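Local atomic coordinates of nisin biosynthesis protein nisC (Lactococcus lactis subsp. lactis, PDB entry 2G0D), a protein that catalyses the cyclisation step of nisin biosynthesis, acting as a zinc-containing cyclase that forms the thioether rings of this lantibiotic. Residues 88-93 against 396-401; 84-89 against 111-116; 143-148 against 400-405; 62-67 against 100-105. All coordinates share one frame; numbering follows the deposited sequence.

Interaction 1 of 4, residues 88-93 against 396-401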
# COMPACT_ATOMS: atom_id res chain seq x y z
N ILE A 88 -10.48 -4.44 6.40
CA ILE A 88 -11.09 -5.51 7.19
C ILE A 88 -11.32 -6.75 6.33
O ILE A 88 -10.97 -7.87 6.74
CB ILE A 88 -12.42 -5.06 7.86
CG1 ILE A 88 -12.18 -3.84 8.77
CG2 ILE A 88 -13.03 -6.22 8.64
CD1 ILE A 88 -13.47 -3.15 9.27
N ALA A 89 -11.89 -6.54 5.14
CA ALA A 89 -12.09 -7.65 4.19
C ALA A 89 -10.78 -8.30 3.76
O ALA A 89 -10.71 -9.53 3.70
CB ALA A 89 -12.90 -7.20 2.98
N LEU A 90 -9.75 -7.50 3.44
CA LEU A 90 -8.45 -8.07 3.10
C LEU A 90 -7.93 -8.98 4.22
O LEU A 90 -7.39 -10.08 3.94
CB LEU A 90 -7.40 -6.98 2.82
CG LEU A 90 -6.02 -7.47 2.31
CD1 LEU A 90 -6.15 -8.03 0.91
CD2 LEU A 90 -5.01 -6.36 2.36
N SER A 91 -8.10 -8.54 5.48
CA SER A 91 -7.54 -9.27 6.62
C SER A 91 -8.14 -10.68 6.81
O SER A 91 -7.49 -11.58 7.42
CB SER A 91 -7.61 -8.43 7.89
OG SER A 91 -8.94 -8.36 8.44
N ILE A 92 -9.35 -10.91 6.26
CA ILE A 92 -10.00 -12.23 6.39
C ILE A 92 -10.26 -12.94 5.05
O ILE A 92 -10.83 -14.03 5.01
CB ILE A 92 -11.34 -12.15 7.20
CG1 ILE A 92 -12.41 -11.38 6.40
CG2 ILE A 92 -11.11 -11.51 8.58
CD1 ILE A 92 -13.76 -11.27 7.12
N LEU A 93 -9.86 -12.31 3.96
CA LEU A 93 -10.17 -12.83 2.61
C LEU A 93 -9.79 -14.32 2.42
O LEU A 93 -10.57 -15.09 1.86
CB LEU A 93 -9.53 -11.95 1.52
CG LEU A 93 -9.83 -12.37 0.08
CD1 LEU A 93 -11.33 -12.37 -0.21
CD2 LEU A 93 -9.11 -11.48 -0.89
N ARG A 396 0.15 -8.66 1.53
CA ARG A 396 1.00 -7.91 0.58
C ARG A 396 0.25 -6.97 -0.36
O ARG A 396 0.83 -5.97 -0.84
CB ARG A 396 1.86 -8.88 -0.25
CG ARG A 396 3.11 -9.33 0.48
CD ARG A 396 3.83 -10.52 -0.24
NE ARG A 396 5.03 -10.93 0.52
CZ ARG A 396 5.70 -12.07 0.39
NH1 ARG A 396 6.76 -12.27 1.19
NH2 ARG A 396 5.33 -13.02 -0.50
N GLN A 397 -1.02 -7.30 -0.63
CA GLN A 397 -1.92 -6.49 -1.44
C GLN A 397 -2.00 -5.07 -0.91
O GLN A 397 -2.12 -4.12 -1.68
CB GLN A 397 -3.33 -7.09 -1.47
CG GLN A 397 -4.17 -6.73 -2.71
CD GLN A 397 -3.68 -7.43 -4.01
OE1 GLN A 397 -4.18 -7.17 -5.12
NE2 GLN A 397 -2.71 -8.31 -3.86
N ALA A 398 -1.97 -4.93 0.41
CA ALA A 398 -2.11 -3.63 1.06
C ALA A 398 -0.92 -2.70 0.77
O ALA A 398 -1.02 -1.48 0.94
CB ALA A 398 -2.25 -3.82 2.56
N LEU A 399 0.20 -3.29 0.35
CA LEU A 399 1.43 -2.57 0.01
C LEU A 399 1.66 -2.47 -1.48
O LEU A 399 2.70 -2.01 -1.92
CB LEU A 399 2.64 -3.26 0.67
CG LEU A 399 2.73 -3.24 2.20
CD1 LEU A 399 4.00 -3.97 2.70
CD2 LEU A 399 2.75 -1.82 2.71
N LEU A 400 0.67 -2.93 -2.26
CA LEU A 400 0.78 -3.04 -3.74
C LEU A 400 1.96 -3.90 -4.14
O LEU A 400 2.67 -3.61 -5.12
CB LEU A 400 0.87 -1.67 -4.44
CG LEU A 400 -0.12 -0.54 -4.11
CD1 LEU A 400 0.13 0.68 -5.03
CD2 LEU A 400 -1.61 -0.99 -4.13
N LEU A 401 2.14 -4.99 -3.41
CA LEU A 401 3.15 -5.98 -3.76
C LEU A 401 2.37 -7.15 -4.29
O LEU A 401 1.69 -7.84 -3.54
CB LEU A 401 3.99 -6.36 -2.53
CG LEU A 401 4.68 -5.17 -1.88
CD1 LEU A 401 5.46 -5.58 -0.58
CD2 LEU A 401 5.59 -4.37 -2.87

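Interaction 2 of 4, residues 84-89 against 111-116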
# COMPACT_ATOMS: atom_id res chain seq x y z
N GLY A 84 -10.92 1.44 6.48
CA GLY A 84 -12.31 1.05 6.28
C GLY A 84 -12.56 -0.41 5.95
O GLY A 84 -11.77 -1.28 6.31
N ALA A 85 -13.66 -0.65 5.26
CA ALA A 85 -14.10 -2.02 4.95
C ALA A 85 -13.13 -2.86 4.12
O ALA A 85 -13.04 -4.07 4.35
CB ALA A 85 -15.51 -2.01 4.28
N ALA A 86 -12.42 -2.25 3.16
CA ALA A 86 -11.48 -3.02 2.31
C ALA A 86 -10.32 -3.61 3.12
O ALA A 86 -9.89 -4.75 2.85
CB ALA A 86 -10.99 -2.21 1.10
N GLY A 87 -9.82 -2.88 4.11
CA GLY A 87 -8.77 -3.43 5.01
C GLY A 87 -9.26 -4.57 5.89
O GLY A 87 -8.56 -5.56 6.10
N ILE A 88 -10.48 -4.44 6.40
CA ILE A 88 -11.09 -5.51 7.19
C ILE A 88 -11.32 -6.75 6.33
O ILE A 88 -10.97 -7.87 6.74
CB ILE A 88 -12.42 -5.06 7.86
CG1 ILE A 88 -12.18 -3.84 8.77
CG2 ILE A 88 -13.03 -6.22 8.64
CD1 ILE A 88 -13.47 -3.15 9.27
N ALA A 89 -11.89 -6.54 5.14
CA ALA A 89 -12.09 -7.65 4.19
C ALA A 89 -10.78 -8.30 3.76
O ALA A 89 -10.71 -9.53 3.70
CB ALA A 89 -12.90 -7.20 2.98
N ARG A 111 -20.45 -5.52 -0.66
CA ARG A 111 -21.61 -4.72 -1.02
C ARG A 111 -21.51 -3.33 -0.41
O ARG A 111 -21.77 -2.33 -1.08
CB ARG A 111 -22.93 -5.42 -0.62
CG ARG A 111 -23.18 -6.80 -1.31
CD ARG A 111 -22.40 -7.02 -2.66
NE ARG A 111 -22.86 -8.21 -3.37
CZ ARG A 111 -23.53 -8.21 -4.52
NH1 ARG A 111 -23.81 -7.08 -5.17
NH2 ARG A 111 -23.93 -9.37 -5.05
N TYR A 112 -21.08 -3.24 0.84
CA TYR A 112 -20.86 -1.92 1.41
C TYR A 112 -19.78 -1.16 0.62
O TYR A 112 -19.96 0.02 0.31
CB TYR A 112 -20.56 -1.93 2.93
CG TYR A 112 -20.08 -0.55 3.39
CD1 TYR A 112 -20.98 0.52 3.57
CD2 TYR A 112 -18.73 -0.30 3.56
CE1 TYR A 112 -20.51 1.79 3.96
CE2 TYR A 112 -18.27 0.95 3.93
CZ TYR A 112 -19.14 1.98 4.13
OH TYR A 112 -18.60 3.20 4.50
N ILE A 113 -18.69 -1.84 0.28
CA ILE A 113 -17.61 -1.21 -0.47
C ILE A 113 -18.09 -0.66 -1.81
O ILE A 113 -17.77 0.49 -2.15
CB ILE A 113 -16.39 -2.14 -0.70
CG1 ILE A 113 -15.64 -2.41 0.62
CG2 ILE A 113 -15.44 -1.50 -1.71
CD1 ILE A 113 -14.70 -3.64 0.61
N GLU A 114 -18.83 -1.47 -2.57
CA GLU A 114 -19.38 -1.05 -3.85
C GLU A 114 -20.33 0.15 -3.70
O GLU A 114 -20.23 1.11 -4.45
CB GLU A 114 -20.10 -2.20 -4.56
CG GLU A 114 -20.78 -1.78 -5.87
CD GLU A 114 -21.02 -2.93 -6.83
OE1 GLU A 114 -21.00 -4.11 -6.42
OE2 GLU A 114 -21.23 -2.64 -8.03
N TYR A 115 -21.26 0.06 -2.74
CA TYR A 115 -22.08 1.23 -2.33
C TYR A 115 -21.21 2.46 -2.00
O TYR A 115 -21.44 3.55 -2.52
CB TYR A 115 -22.98 0.91 -1.11
CG TYR A 115 -23.44 2.18 -0.41
CD1 TYR A 115 -24.35 3.04 -1.02
CD2 TYR A 115 -22.94 2.53 0.85
CE1 TYR A 115 -24.77 4.21 -0.40
CE2 TYR A 115 -23.37 3.72 1.49
CZ TYR A 115 -24.27 4.55 0.84
OH TYR A 115 -24.70 5.71 1.44
N PHE A 116 -20.23 2.28 -1.11
CA PHE A 116 -19.33 3.36 -0.71
C PHE A 116 -18.62 4.03 -1.89
O PHE A 116 -18.60 5.26 -2.02
CB PHE A 116 -18.29 2.88 0.31
CG PHE A 116 -17.24 3.93 0.64
CD1 PHE A 116 -17.53 4.98 1.50
CD2 PHE A 116 -15.98 3.88 0.04
CE1 PHE A 116 -16.58 5.97 1.79
CE2 PHE A 116 -15.00 4.87 0.32
CZ PHE A 116 -15.30 5.90 1.19

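Interaction 3 of 4, residues 143-148 against 400-405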
# COMPACT_ATOMS: atom_id res chain seq x y z
N ILE A 143 -8.56 0.74 -2.44
CA ILE A 143 -9.79 -0.07 -2.52
C ILE A 143 -9.75 -1.02 -3.71
O ILE A 143 -10.07 -2.20 -3.56
CB ILE A 143 -11.06 0.81 -2.54
CG1 ILE A 143 -11.29 1.43 -1.16
CG2 ILE A 143 -12.31 0.00 -2.99
CD1 ILE A 143 -12.46 2.46 -1.08
N LEU A 144 -9.34 -0.51 -4.88
CA LEU A 144 -9.19 -1.32 -6.09
C LEU A 144 -8.17 -2.47 -5.91
O LEU A 144 -8.34 -3.56 -6.42
CB LEU A 144 -8.82 -0.40 -7.27
CG LEU A 144 -8.74 -0.97 -8.71
CD1 LEU A 144 -10.03 -1.73 -9.10
CD2 LEU A 144 -8.46 0.13 -9.68
N SER A 145 -7.12 -2.21 -5.13
CA SER A 145 -6.10 -3.24 -4.86
C SER A 145 -6.76 -4.49 -4.28
O SER A 145 -6.51 -5.62 -4.75
CB SER A 145 -5.05 -2.72 -3.88
OG SER A 145 -3.97 -3.65 -3.79
N TYR A 146 -7.58 -4.28 -3.25
CA TYR A 146 -8.40 -5.33 -2.66
C TYR A 146 -9.41 -5.91 -3.66
O TYR A 146 -9.49 -7.13 -3.82
CB TYR A 146 -9.15 -4.87 -1.39
CG TYR A 146 -10.25 -5.84 -1.00
CD1 TYR A 146 -9.95 -7.07 -0.41
CD2 TYR A 146 -11.59 -5.56 -1.27
CE1 TYR A 146 -10.96 -7.99 -0.09
CE2 TYR A 146 -12.61 -6.47 -0.96
CZ TYR A 146 -12.29 -7.70 -0.39
OH TYR A 146 -13.30 -8.60 -0.07
N LEU A 147 -10.17 -5.04 -4.33
CA LEU A 147 -11.23 -5.50 -5.27
C LEU A 147 -10.71 -6.45 -6.33
O LEU A 147 -11.37 -7.44 -6.63
CB LEU A 147 -12.00 -4.33 -5.92
CG LEU A 147 -12.86 -3.50 -4.94
CD1 LEU A 147 -13.38 -2.22 -5.64
CD2 LEU A 147 -14.02 -4.31 -4.36
N LEU A 148 -9.49 -6.18 -6.85
CA LEU A 148 -8.89 -6.98 -7.93
C LEU A 148 -8.52 -8.43 -7.56
O LEU A 148 -8.23 -9.26 -8.44
CB LEU A 148 -7.69 -6.25 -8.55
CG LEU A 148 -8.08 -5.02 -9.37
CD1 LEU A 148 -6.86 -4.15 -9.62
CD2 LEU A 148 -8.77 -5.38 -10.71
N LEU A 400 0.67 -2.93 -2.26
CA LEU A 400 0.78 -3.04 -3.74
C LEU A 400 1.96 -3.90 -4.14
O LEU A 400 2.67 -3.61 -5.12
CB LEU A 400 0.87 -1.67 -4.44
CG LEU A 400 -0.12 -0.54 -4.11
CD1 LEU A 400 0.13 0.68 -5.03
CD2 LEU A 400 -1.61 -0.99 -4.13
N LEU A 401 2.14 -4.99 -3.41
CA LEU A 401 3.15 -5.98 -3.76
C LEU A 401 2.37 -7.15 -4.29
O LEU A 401 1.69 -7.84 -3.54
CB LEU A 401 3.99 -6.36 -2.53
CG LEU A 401 4.68 -5.17 -1.88
CD1 LEU A 401 5.46 -5.58 -0.58
CD2 LEU A 401 5.59 -4.37 -2.87
N PHE A 402 2.43 -7.31 -5.62
CA PHE A 402 1.51 -8.18 -6.34
C PHE A 402 2.24 -9.45 -6.80
O PHE A 402 2.85 -9.48 -7.88
CB PHE A 402 0.98 -7.40 -7.56
CG PHE A 402 0.22 -6.13 -7.21
CD1 PHE A 402 -0.84 -6.16 -6.28
CD2 PHE A 402 0.51 -4.93 -7.87
CE1 PHE A 402 -1.58 -4.99 -5.97
CE2 PHE A 402 -0.20 -3.75 -7.57
CZ PHE A 402 -1.29 -3.79 -6.64
N ASP A 403 2.18 -10.49 -5.94
CA ASP A 403 2.84 -11.78 -6.16
C ASP A 403 2.29 -12.49 -7.37
O ASP A 403 2.99 -13.32 -7.96
CB ASP A 403 2.67 -12.73 -4.96
CG ASP A 403 3.52 -12.33 -3.75
OD1 ASP A 403 4.27 -11.31 -3.80
OD2 ASP A 403 3.40 -13.04 -2.72
N ASP A 404 1.05 -12.14 -7.75
CA ASP A 404 0.36 -12.73 -8.92
C ASP A 404 0.49 -11.93 -10.21
O ASP A 404 -0.17 -12.25 -11.21
CB ASP A 404 -1.13 -12.91 -8.61
CG ASP A 404 -1.85 -11.57 -8.36
OD1 ASP A 404 -1.20 -10.57 -7.93
OD2 ASP A 404 -3.08 -11.51 -8.56
N PHE A 405 1.35 -10.91 -10.20
CA PHE A 405 1.46 -9.98 -11.30
C PHE A 405 1.72 -10.69 -12.65
O PHE A 405 1.34 -10.19 -13.70
CB PHE A 405 2.56 -8.92 -11.05
CG PHE A 405 2.36 -7.65 -11.83
CD1 PHE A 405 1.59 -6.60 -11.32
CD2 PHE A 405 2.92 -7.50 -13.11
CE1 PHE A 405 1.36 -5.42 -12.07
CE2 PHE A 405 2.70 -6.33 -13.85
CZ PHE A 405 1.90 -5.29 -13.33

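Interaction 4 of 4, residues 62-67 against 100-105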
# COMPACT_ATOMS: atom_id res chain seq x y z
N ASN A 62 -11.81 -14.81 17.63
CA ASN A 62 -12.16 -13.87 18.68
C ASN A 62 -12.19 -12.44 18.15
O ASN A 62 -13.16 -11.71 18.35
CB ASN A 62 -11.17 -13.96 19.85
CG ASN A 62 -11.39 -15.20 20.70
OD1 ASN A 62 -12.43 -15.86 20.58
ND2 ASN A 62 -10.42 -15.51 21.57
N TYR A 63 -11.10 -12.05 17.48
CA TYR A 63 -10.96 -10.68 17.02
C TYR A 63 -11.96 -10.39 15.89
O TYR A 63 -12.45 -9.27 15.78
CB TYR A 63 -9.51 -10.40 16.56
CG TYR A 63 -8.45 -10.60 17.63
CD1 TYR A 63 -8.77 -10.53 19.00
CD2 TYR A 63 -7.12 -10.82 17.28
CE1 TYR A 63 -7.79 -10.70 19.98
CE2 TYR A 63 -6.14 -10.98 18.24
CZ TYR A 63 -6.48 -10.92 19.60
OH TYR A 63 -5.50 -11.09 20.55
N ILE A 64 -12.26 -11.40 15.07
CA ILE A 64 -13.27 -11.26 14.03
C ILE A 64 -14.67 -11.06 14.63
O ILE A 64 -15.38 -10.12 14.27
CB ILE A 64 -13.26 -12.46 13.04
CG1 ILE A 64 -12.01 -12.44 12.15
CG2 ILE A 64 -14.48 -12.41 12.14
CD1 ILE A 64 -11.74 -13.74 11.46
N GLU A 65 -15.06 -11.94 15.55
CA GLU A 65 -16.34 -11.76 16.21
C GLU A 65 -16.41 -10.40 16.90
O GLU A 65 -17.42 -9.70 16.81
CB GLU A 65 -16.68 -12.92 17.16
CG GLU A 65 -17.23 -14.18 16.43
CD GLU A 65 -18.36 -13.88 15.41
OE1 GLU A 65 -19.56 -13.74 15.82
OE2 GLU A 65 -18.06 -13.82 14.18
N TYR A 66 -15.31 -10.00 17.54
CA TYR A 66 -15.23 -8.68 18.15
C TYR A 66 -15.40 -7.58 17.10
O TYR A 66 -16.03 -6.56 17.38
CB TYR A 66 -13.91 -8.50 18.89
CG TYR A 66 -13.72 -7.16 19.54
CD1 TYR A 66 -14.15 -6.93 20.85
CD2 TYR A 66 -13.09 -6.11 18.86
CE1 TYR A 66 -13.97 -5.69 21.46
CE2 TYR A 66 -12.88 -4.88 19.46
CZ TYR A 66 -13.34 -4.67 20.77
OH TYR A 66 -13.15 -3.45 21.41
N ILE A 67 -14.83 -7.77 15.90
CA ILE A 67 -15.03 -6.80 14.82
C ILE A 67 -16.49 -6.70 14.34
O ILE A 67 -17.01 -5.59 14.23
CB ILE A 67 -14.08 -7.05 13.60
CG1 ILE A 67 -12.63 -6.63 13.93
CG2 ILE A 67 -14.58 -6.29 12.38
CD1 ILE A 67 -11.62 -7.06 12.87
N GLU A 100 -19.08 -20.62 6.21
CA GLU A 100 -20.13 -19.72 5.73
C GLU A 100 -20.10 -18.34 6.39
O GLU A 100 -20.36 -17.34 5.73
CB GLU A 100 -21.51 -20.40 5.88
CG GLU A 100 -21.81 -20.99 7.29
CD GLU A 100 -23.10 -21.83 7.34
OE1 GLU A 100 -24.08 -21.38 7.99
OE2 GLU A 100 -23.14 -22.95 6.75
N LYS A 101 -19.76 -18.27 7.68
CA LYS A 101 -19.67 -17.00 8.42
C LYS A 101 -18.64 -16.00 7.85
O LYS A 101 -18.90 -14.81 7.83
CB LYS A 101 -19.43 -17.23 9.92
CG LYS A 101 -18.03 -17.69 10.28
CD LYS A 101 -17.93 -18.13 11.73
CE LYS A 101 -16.46 -18.27 12.14
NZ LYS A 101 -16.34 -18.77 13.54
N TYR A 102 -17.49 -16.51 7.40
CA TYR A 102 -16.47 -15.66 6.76
C TYR A 102 -16.97 -15.11 5.43
O TYR A 102 -16.90 -13.90 5.19
CB TYR A 102 -15.18 -16.44 6.51
CG TYR A 102 -14.57 -17.05 7.75
CD1 TYR A 102 -14.31 -16.28 8.89
CD2 TYR A 102 -14.24 -18.40 7.78
CE1 TYR A 102 -13.73 -16.85 10.03
CE2 TYR A 102 -13.65 -18.98 8.90
CZ TYR A 102 -13.39 -18.21 10.02
OH TYR A 102 -12.83 -18.82 11.11
N LYS A 103 -17.50 -16.00 4.59
CA LYS A 103 -18.07 -15.62 3.31
C LYS A 103 -19.24 -14.63 3.49
O LYS A 103 -19.35 -13.66 2.74
CB LYS A 103 -18.52 -16.87 2.52
CG LYS A 103 -19.36 -16.55 1.28
CD LYS A 103 -19.80 -17.81 0.50
CE LYS A 103 -18.81 -18.15 -0.64
NZ LYS A 103 -17.95 -19.35 -0.36
N ASN A 104 -20.08 -14.87 4.49
CA ASN A 104 -21.20 -13.96 4.77
C ASN A 104 -20.69 -12.58 5.12
O ASN A 104 -21.17 -11.59 4.59
CB ASN A 104 -22.10 -14.50 5.89
CG ASN A 104 -23.07 -15.58 5.41
OD1 ASN A 104 -23.19 -15.84 4.20
ND2 ASN A 104 -23.75 -16.21 6.35
N LEU A 105 -19.69 -12.51 6.00
CA LEU A 105 -19.07 -11.24 6.36
C LEU A 105 -18.42 -10.55 5.16
O LEU A 105 -18.59 -9.35 4.97
CB LEU A 105 -18.05 -11.44 7.49
CG LEU A 105 -17.34 -10.20 8.06
CD1 LEU A 105 -18.36 -9.08 8.48
CD2 LEU A 105 -16.43 -10.57 9.22

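Interaction 1 of 4, residues 88-93 against 396-401
L90 meets Q397 and A398 with no ring or other flat side-chain group at the interface: the one candidate, the amide of Q397, is led away by a bend of its chain at chi2, and only the base of that residue takes part. The side-chain contacts are made by aliphatic carbons. L90 reaches over with CG trans to the backbone N (chi1 -174°), and its two methyls divide the work. CD1 touches Q397 CB at 3.8 Å, the two side chains lying roughly at a right angle. CD2 settles against A398 CB at 3.8 Å and also comes within 3.9 Å of the backbone atom A398 N. Within the second segment, two bonds to R396 O, from L399 N and L401 N, both 3.0 Å long, accompany the 3-10 turn and the bend after it. On the helix, S91 OG turns back to donate to I88 O over 2.7 Å, which keeps that hydroxyl within its own helix. The helix 85-92 belongs to the alpha toroid, and the turn comes from the loop after helix 376-387; A398 O bonds to the hydroxyl of Y82, and Y146 packs against L90 as well. No hydrogen bond or charge pair crosses between the segments, which is consistent with a contact that rests on close fit and burial of apolar surface.

Interaction 2 of 4, residues 84-89 against 111-116
I113 points CG1 away from its own carbonyl carbon (chi1 -70°) and extends CD1 toward A86, while Y112, with CG trans to N (chi1 169°), turns the edge of its ring to A85. The small residues of helix 85-92 thus receive two larger ones from helix 100-122. A85 CB lies where both meet: I113 CG1 is 3.7 Å from it, and Y112 CD2 is equally close, with A85 CB at the ring edge near its plane. Because A85 and A86 carry only methyls, the isoleucine reaches the main chain itself, with I113 CD1 3.7 Å from A86 CA. The same methyl carbon, I113 CD1, stands 4.0 Å from A86 CB. One face of the Y112 ring is lined from within its own helix by F116 CB, 4.0 Å above the plane and offset toward the rim. The short segments run nearly antiparallel, their N-to-C directions at 155°, and their axes approach to 10.3 Å. G84 holds the N-cap position just before A85, placing the contact at the start of the shorter helix. Around it, A85 and A89 also pack on L109 of helix 100-122, one turn before I113. I113 also touches I143 and Y146 of helix 140-147, so this residue of helix 100-122 packs between helices 85-92 and 140-147 of the toroid.

Interaction 3 of 4, residues 143-148 against 400-405
S145 projects its hydroxyl into the notch between L400 and F402. With OG trans to the backbone N (chi1 -171°), the oxygen leaves helix 140-147 directly and stops 3.5 Å from F402 CE1, in the plane of the ring and at its edge. The same oxygen is 3.6 Å from L400 CD2, and the methylene S145 CB follows at 3.9 Å from that methyl. Neither neighbour can bond to the hydroxyl; its partner is Q397 O, to which S145 OG hydrogen-bonds just outside the segment, so this buried polar atom is satisfied while L400 CD2 and F402 CE1 lie beside it. L400 has a left-handed backbone (phi 57°); its first side-chain bond points neither toward nor away from the helix segment, but CD2 comes nearer. This belongs to the C-terminal loop of the alpha toroid, which threads back beside the inner helices, L400 lying with its side chain about 13 Å from the bound zinc ion. After that bend, F402 directs CG away from its own carbonyl carbon (chi1 -60°), and the ring folds back over the L400-L401 peptide, with L400 C 3.9 Å above the ring centre. F402 also begins a type I turn closed by F405 N donating to F402 O at 3.1 Å, and F402 CB reaches the F405 ring edge in plane. Beyond the segments, the F402 ring stacks with Y217, and its backbone N bonds to the hydroxyl of Y290.

Interaction 4 of 4, residues 62-67 against 100-105
In the outer part of the alpha toroid, I64 of helix 53-74 faces Y102 and L105 of helix 100-122, two long helices separated in the chain by the short helix 85-92. The isoleucine uses both branches. CD1, at the end of the CG1 arm, lies 4.0 Å from Y102 CE1, the two side chains meeting at roughly a right angle. CG1 stands anti to the carbonyl carbon (chi1 -71°), which leaves CG2 of I64 anti to the backbone N, where it meets L105 CD2 at 4.0 Å. The backbones remain well apart, I64 CA and Y102 CA being 9.1 Å from each other, so side chains alone bridge the helices. The tyrosine ring carries K101 CG 4.2 Å above one face, offset toward the rim, while its hydroxyl hydrogen-bonds to D61 OD1, one residue before the segment. That bond fixes the far end of the ring on the helix it packs against. At the solvent margin E65 OE2 and K101 NZ approach to 5.3 Å; opposite charges at this separation make no salt bridge but would mildly favour the alignment. Toward the interior, I64 and L105 both also touch I92, and L95 backs I64 and Y102, so the apolar cluster continues inward onto helix 85-92. Such helix-on-helix apolar packing is how the alpha toroid of LanC-type cyclases is built, here in its part far from the centre.

Helix 85-92 ties three contacts together: it is a partner in interactions 1 and 2, and its I92 packs onto I64 and L105 of interaction 4. Helix 100-122 serves interactions 2 and 4 at different turns. Interactions 1 and 3, only about 8 Å apart between centres, hold the same C-terminal loop from two helices and are joined by the S145 OG to Q397 O bond and the salt bridge between R396 and D403. These two are deepest; interaction 4, about 24 Å from the chain centre, lies farthest out, though still buried, with exposed E65 and K101 at its edge. Apolar packing makes 1, 2 and 4, the last with charged residues beside it; 3 adds a buried hydroxyl.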